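Long-range contacts in glycosyl hydrolase, family 31/fibronectin type III domain protein (Clostridium perfringens, PDB 4UAP), which binds galacto-configured sugars such as N-acetylgalactosamine through a family 32 carbohydrate-binding module, a calcium-containing beta-sandwich of a family 31 glycoside hydrolase: residues E68-Y73 with N143-Y148; M57-N62 with I126-L131. All blocks are in the same frame, centred on the assembly; numbering follows the deposited sequence.

Contact 1. Residues E68-Y73 with N143-Y148; sequences ENFTIY and NEIEFY. With CA (calcium ion), chain D.
Glu146 OE1 accepts hydrogen bonds from two phenols: Tyr73 OH donates to it across the strands at 2.8 Å, and Tyr148 OH from its own strand, the hydroxyls approaching from opposite faces of the carboxylate. Tyrosine suits both places, its ring packing on the sheet while its hydroxyl reaches Glu146. An extended chain (chi2 -174°) carries Glu146 CD to 3.4 Å from Tyr73 CE1, and OE1 lies at that ring's edge, near its plane. Farther along this face Asn69 lies beside Tyr148, OD1 3.3 Å from ring atom CD1; Thr71 OG1 donates to that OD1 from above the amide plane. The strands are antiparallel, and a classic beta bulge interrupts their regular pairing where Glu68 N (2.7 Å) and, weakly, Asn69 N both face Tyr148 O. The other face is apolar: Phe70 CB sits over one face of the Phe147 ring, 3.5 Å from CD2, and Ile72 and Ile145 meet through their CG1 atoms. Near Asn143, its O and Glu144 OE2 each bind calcium at 2.3 Å, with Lys23, Asp26, Thr28 and Ser35 completing the site; glutamate suits it, since Gly27 N hydrogen-bonds the other oxygen, OE1. Two phenol donors on one oxygen would probably stabilise the Glu146 carboxylate as an anion.

Contact 2. Residues M57-N62 with I126-L131; sequences MTFEFN and IVITAL
Strands 57-61 and 126-131 run antiparallel, their axes 4.7 Å apart at closest, and four backbone hydrogen bonds join Met57 with Ile128 and Phe59 with Ile126. They are neighbours in one sheet of the beta-sandwich, with Thr58 and Val127 as the non-hydrogen-bonded pair between the two bonded ones. That pair lies on the face turned from the core: Thr58 OG1 rests 3.9 Å from Val127 CG2, the two chains meeting at a slant. Both are beta-branched, a shape that suits extended backbone, and both are partly exposed, a place where a hydroxyl is tolerated.

The inner face carries Met57, Phe59, Ile126 and Ile128. Phe59 stands with CG anti to its carbonyl carbon (chi1 -61°), and its ring atom CE1 comes 3.7 Å from Ile128 CD1, the end of the isoleucine's extended branch. Ile126 O lies in the plane of the Phe59 ring, at its edge. A flat aromatic ring and a branched aliphatic chain can fill such an interior closely without needing any polar partner. Phe61 adds a second ring, whose edge looks toward Ile126 CD1, and Leu67 of strand 64-74 packs on both residues. At the other end the flexible Met57 chain bends at chi3 (-78°), bringing its methyl CE 3.6 Å from Ile128 O and 4.2 Å from Ala130 CB.

How the contacts relate
Contacts 1 and 2 lie in the two opposed sheets of the sandwich and meet in its core. Strands 55-61 and 64-74 follow one another in the chain, as do 125-133 and 141-149, so each contact takes one strand from each successive pair. Phe147 CZ packs 3.5 Å from Phe59 CG, and Phe70 CE1 equally near Ile128 CD1, so the apolar faces of both contacts share one interior. Their chemistry parts on the other faces and at the ends: contact 1 carries a hydroxyl-carboxylate network on its outer face, where Tyr73 and Glu146 are partly exposed, and supplies calcium ligands. Both are laced by backbone bonds, but contact 2, the more buried, adds to them mainly hydrocarbon packing.

Contact 1. Residues E68-Y73 with N143-Y148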
loop_
_atom_site.group_PDB
_atom_site.type_symbol
_atom_site.label_atom_id
_atom_site.label_comp_id
_atom_site.label_asym_id
_atom_site.label_seq_id
_atom_site.Cartn_x
_atom_site.Cartn_y
_atom_site.Cartn_z
ATOM N N GLU A 68 7.745 8.818 12.072
ATOM C CA GLU A 68 6.783 9.916 12.128
ATOM C C GLU A 68 5.473 9.504 11.443
ATOM O O GLU A 68 4.385 9.760 11.955
ATOM C CB GLU A 68 7.354 11.178 11.474
ATOM C CG GLU A 68 8.555 11.774 12.205
ATOM C CD GLU A 68 8.178 12.540 13.483
ATOM O OE1 GLU A 68 7.033 12.390 13.978
ATOM O OE2 GLU A 68 9.037 13.301 13.989
ATOM N N ASN A 69 5.581 8.848 10.290
ATOM C CA ASN A 69 4.393 8.399 9.560
ATOM C C ASN A 69 4.734 7.402 8.472
ATOM O O ASN A 69 5.903 7.216 8.144
ATOM C CB ASN A 69 3.660 9.597 8.921
ATOM C CG ASN A 69 4.367 10.126 7.664
ATOM O OD1 ASN A 69 4.407 9.462 6.623
ATOM N ND2 ASN A 69 4.909 11.329 7.756
ATOM N N PHE A 70 3.716 6.769 7.900
ATOM C CA PHE A 70 3.881 6.284 6.543
ATOM C C PHE A 70 2.767 6.882 5.696
ATOM O O PHE A 70 1.701 7.249 6.203
ATOM C CB PHE A 70 3.942 4.745 6.461
ATOM C CG PHE A 70 2.711 4.026 6.938
ATOM C CD1 PHE A 70 1.624 3.845 6.095
ATOM C CD2 PHE A 70 2.674 3.468 8.207
ATOM C CE1 PHE A 70 0.509 3.152 6.526
ATOM C CE2 PHE A 70 1.550 2.779 8.648
ATOM C CZ PHE A 70 0.474 2.615 7.806
ATOM N N THR A 71 3.063 7.024 4.411
ATOM C CA THR A 71 2.215 7.727 3.468
ATOM C C THR A 71 1.963 6.855 2.254
ATOM O O THR A 71 2.906 6.441 1.576
ATOM C CB THR A 71 2.859 9.046 3.014
ATOM O OG1 THR A 71 3.017 9.914 4.148
ATOM C CG2 THR A 71 2.000 9.727 1.962
ATOM N N ILE A 72 0.686 6.581 2.000
ATOM C CA ILE A 72 0.255 5.788 0.864
ATOM C C ILE A 72 -0.167 6.744 -0.251
ATOM O O ILE A 72 -0.994 7.631 -0.029
ATOM C CB ILE A 72 -0.918 4.849 1.244
ATOM C CG1 ILE A 72 -0.515 3.946 2.428
ATOM C CG2 ILE A 72 -1.358 4.012 0.036
ATOM C CD1 ILE A 72 -1.668 3.149 3.035
ATOM N N TYR A 73 0.429 6.582 -1.429
ATOM C CA TYR A 73 0.081 7.405 -2.574
ATOM C C TYR A 73 -0.930 6.673 -3.449
ATOM O O TYR A 73 -0.654 5.596 -3.988
ATOM C CB TYR A 73 1.330 7.773 -3.373
ATOM C CG TYR A 73 2.257 8.722 -2.638
ATOM C CD1 TYR A 73 3.167 8.249 -1.689
ATOM C CD2 TYR A 73 2.220 10.096 -2.892
ATOM C CE1 TYR A 73 4.013 9.118 -1.017
ATOM C CE2 TYR A 73 3.058 10.974 -2.213
ATOM C CZ TYR A 73 3.953 10.481 -1.290
ATOM O OH TYR A 73 4.788 11.350 -0.635
ATOM N N ASN A 143 0.264 3.698 -5.946
ATOM C CA ASN A 143 1.464 4.267 -6.564
ATOM C C ASN A 143 2.744 3.975 -5.795
ATOM O O ASN A 143 3.778 3.677 -6.372
ATOM C CB ASN A 143 1.332 5.789 -6.699
ATOM C CG ASN A 143 0.128 6.205 -7.500
ATOM O OD1 ASN A 143 -0.571 5.367 -8.081
ATOM N ND2 ASN A 143 -0.120 7.516 -7.552
ATOM N N GLU A 144 2.675 4.100 -4.478
ATOM C CA GLU A 144 3.877 4.103 -3.657
ATOM C C GLU A 144 3.461 4.132 -2.205
ATOM O O GLU A 144 2.400 4.657 -1.877
ATOM C CB GLU A 144 4.767 5.322 -3.977
ATOM C CG GLU A 144 6.167 5.299 -3.299
ATOM C CD GLU A 144 7.233 4.599 -4.145
ATOM O OE1 GLU A 144 8.409 4.564 -3.734
ATOM O OE2 GLU A 144 6.898 4.076 -5.230
ATOM N N ILE A 145 4.286 3.558 -1.341
ATOM C CA ILE A 145 4.121 3.742 0.088
ATOM C C ILE A 145 5.472 4.177 0.628
ATOM O O ILE A 145 6.472 3.505 0.392
ATOM C CB ILE A 145 3.623 2.461 0.798
ATOM C CG1 ILE A 145 2.238 2.072 0.254
ATOM C CG2 ILE A 145 3.576 2.684 2.318
ATOM C CD1 ILE A 145 1.662 0.742 0.819
ATOM N N GLU A 146 5.492 5.324 1.306
ATOM C CA GLU A 146 6.717 5.922 1.849
ATOM C C GLU A 146 6.710 5.935 3.369
ATOM O O GLU A 146 5.670 6.180 3.980
ATOM C CB GLU A 146 6.885 7.362 1.347
ATOM C CG GLU A 146 7.093 7.478 -0.138
ATOM C CD GLU A 146 7.398 8.890 -0.563
ATOM O OE1 GLU A 146 7.013 9.826 0.173
ATOM O OE2 GLU A 146 8.026 9.063 -1.630
ATOM N N PHE A 147 7.874 5.700 3.970
ATOM C CA PHE A 147 8.010 5.681 5.427
ATOM C C PHE A 147 8.922 6.825 5.874
ATOM O O PHE A 147 10.004 7.016 5.323
ATOM C CB PHE A 147 8.554 4.320 5.899
ATOM C CG PHE A 147 7.610 3.177 5.631
ATOM C CD1 PHE A 147 7.519 2.621 4.364
ATOM C CD2 PHE A 147 6.789 2.689 6.634
ATOM C CE1 PHE A 147 6.630 1.591 4.102
ATOM C CE2 PHE A 147 5.907 1.658 6.391
ATOM C CZ PHE A 147 5.823 1.106 5.118
ATOM N N TYR A 148 8.466 7.602 6.847
ATOM C CA TYR A 148 9.220 8.770 7.306
ATOM C C TYR A 148 9.719 8.562 8.727
ATOM O O TYR A 148 8.925 8.402 9.658
ATOM C CB TYR A 148 8.362 10.034 7.224
ATOM C CG TYR A 148 8.164 10.523 5.810
ATOM C CD1 TYR A 148 7.182 9.973 4.991
ATOM C CD2 TYR A 148 8.970 11.523 5.289
ATOM C CE1 TYR A 148 7.005 10.418 3.688
ATOM C CE2 TYR A 148 8.806 11.975 3.999
ATOM C CZ TYR A 148 7.830 11.419 3.198
ATOM O OH TYR A 148 7.684 11.876 1.910
HETATM CA CA CA D . 5.898 3.383 -7.198
#

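Contact 2. Residues M57-N62 with I126-L131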
loop_
_atom_site.group_PDB
_atom_site.type_symbol
_atom_site.label_atom_id
_atom_site.label_comp_id
_atom_site.label_asym_id
_atom_site.label_seq_id
_atom_site.Cartn_x
_atom_site.Cartn_y
_atom_site.Cartn_z
ATOM N N MET A 57 0.135 -6.322 2.640
ATOM C CA MET A 57 1.478 -5.901 2.257
ATOM C C MET A 57 2.321 -5.759 3.528
ATOM O O MET A 57 1.967 -4.994 4.428
ATOM C CB MET A 57 1.431 -4.574 1.489
ATOM C CG MET A 57 0.740 -4.633 0.115
ATOM S SD MET A 57 0.094 -3.024 -0.471
ATOM C CE MET A 57 -1.413 -2.900 0.491
ATOM N N THR A 58 3.420 -6.503 3.604
ATOM C CA THR A 58 4.257 -6.505 4.801
ATOM C C THR A 58 5.550 -5.735 4.570
ATOM O O THR A 58 6.256 -5.978 3.591
ATOM C CB THR A 58 4.593 -7.932 5.240
ATOM O OG1 THR A 58 3.374 -8.621 5.545
ATOM C CG2 THR A 58 5.518 -7.925 6.477
ATOM N N PHE A 59 5.848 -4.811 5.478
ATOM C CA PHE A 59 7.045 -3.982 5.380
ATOM C C PHE A 59 7.931 -4.208 6.597
ATOM O O PHE A 59 7.481 -4.098 7.733
ATOM C CB PHE A 59 6.672 -2.504 5.266
ATOM C CG PHE A 59 5.848 -2.189 4.041
ATOM C CD1 PHE A 59 4.470 -2.338 4.060
ATOM C CD2 PHE A 59 6.456 -1.780 2.868
ATOM C CE1 PHE A 59 3.704 -2.062 2.930
ATOM C CE2 PHE A 59 5.697 -1.488 1.732
ATOM C CZ PHE A 59 4.317 -1.641 1.773
ATOM N N GLU A 60 9.192 -4.524 6.350
ATOM C CA GLU A 60 10.117 -4.788 7.437
ATOM C C GLU A 60 11.354 -3.918 7.320
ATOM O O GLU A 60 11.814 -3.602 6.219
ATOM C CB GLU A 60 10.519 -6.257 7.451
ATOM C CG GLU A 60 9.389 -7.200 7.752
ATOM C CD GLU A 60 9.802 -8.645 7.592
ATOM O OE1 GLU A 60 9.829 -9.124 6.435
ATOM O OE2 GLU A 60 10.110 -9.301 8.616
ATOM N N PHE A 61 11.878 -3.528 8.472
ATOM C CA PHE A 61 13.140 -2.824 8.536
ATOM C C PHE A 61 14.134 -3.798 9.176
ATOM O O PHE A 61 13.736 -4.662 9.961
ATOM C CB PHE A 61 12.995 -1.530 9.343
ATOM C CG PHE A 61 11.649 -0.857 9.182
ATOM C CD1 PHE A 61 11.368 -0.079 8.063
ATOM C CD2 PHE A 61 10.666 -1.001 10.152
ATOM C CE1 PHE A 61 10.124 0.542 7.920
ATOM C CE2 PHE A 61 9.428 -0.390 10.021
ATOM C CZ PHE A 61 9.152 0.383 8.900
ATOM N N ASN A 62 15.415 -3.685 8.846
ATOM C CA ASN A 62 16.395 -4.623 9.401
ATOM C C ASN A 62 16.663 -4.379 10.880
ATOM O O ASN A 62 17.275 -5.210 11.556
ATOM C CB ASN A 62 17.706 -4.567 8.617
ATOM C CG ASN A 62 18.085 -3.163 8.214
ATOM O OD1 ASN A 62 18.002 -2.227 9.011
ATOM N ND2 ASN A 62 18.492 -3.004 6.964
ATOM N N ILE A 126 5.568 -3.438 9.695
ATOM C CA ILE A 126 4.259 -2.825 9.538
ATOM C C ILE A 126 3.519 -3.586 8.459
ATOM O O ILE A 126 4.062 -3.858 7.383
ATOM C CB ILE A 126 4.373 -1.325 9.191
ATOM C CG1 ILE A 126 4.818 -0.549 10.438
ATOM C CG2 ILE A 126 3.041 -0.784 8.679
ATOM C CD1 ILE A 126 4.979 0.927 10.223
ATOM N N VAL A 127 2.294 -3.982 8.763
ATOM C CA VAL A 127 1.506 -4.725 7.798
ATOM C C VAL A 127 0.324 -3.875 7.410
ATOM O O VAL A 127 -0.460 -3.476 8.268
ATOM C CB VAL A 127 1.022 -6.070 8.349
ATOM C CG1 VAL A 127 0.213 -6.809 7.277
ATOM C CG2 VAL A 127 2.215 -6.917 8.826
ATOM N N ILE A 128 0.234 -3.573 6.121
ATOM C CA ILE A 128 -0.828 -2.720 5.581
ATOM C C ILE A 128 -1.765 -3.558 4.738
ATOM O O ILE A 128 -1.330 -4.236 3.815
ATOM C CB ILE A 128 -0.261 -1.581 4.720
ATOM C CG1 ILE A 128 0.711 -0.736 5.553
ATOM C CG2 ILE A 128 -1.411 -0.722 4.127
ATOM C CD1 ILE A 128 1.488 0.279 4.765
ATOM N N THR A 129 -3.052 -3.524 5.050
ATOM C CA THR A 129 -3.996 -4.338 4.309
ATOM C C THR A 129 -5.013 -3.471 3.585
ATOM O O THR A 129 -5.781 -2.748 4.217
ATOM C CB THR A 129 -4.734 -5.328 5.228
ATOM O OG1 THR A 129 -3.775 -6.066 5.993
ATOM C CG2 THR A 129 -5.541 -6.304 4.391
ATOM N N ALA A 130 -4.993 -3.538 2.257
ATOM C CA ALA A 130 -6.036 -2.934 1.439
ATOM C C ALA A 130 -7.318 -3.768 1.558
ATOM O O ALA A 130 -7.315 -4.963 1.268
ATOM C CB ALA A 130 -5.577 -2.831 -0.011
ATOM N N LEU A 131 -8.400 -3.132 1.999
ATOM C CA LEU A 131 -9.645 -3.836 2.292
ATOM C C LEU A 131 -10.669 -3.647 1.187
ATOM O O LEU A 131 -11.479 -4.531 0.927
ATOM C CB LEU A 131 -10.244 -3.353 3.617
ATOM C CG LEU A 131 -9.340 -3.490 4.834
ATOM C CD1 LEU A 131 -9.980 -2.793 6.031
ATOM C CD2 LEU A 131 -9.098 -4.964 5.113
#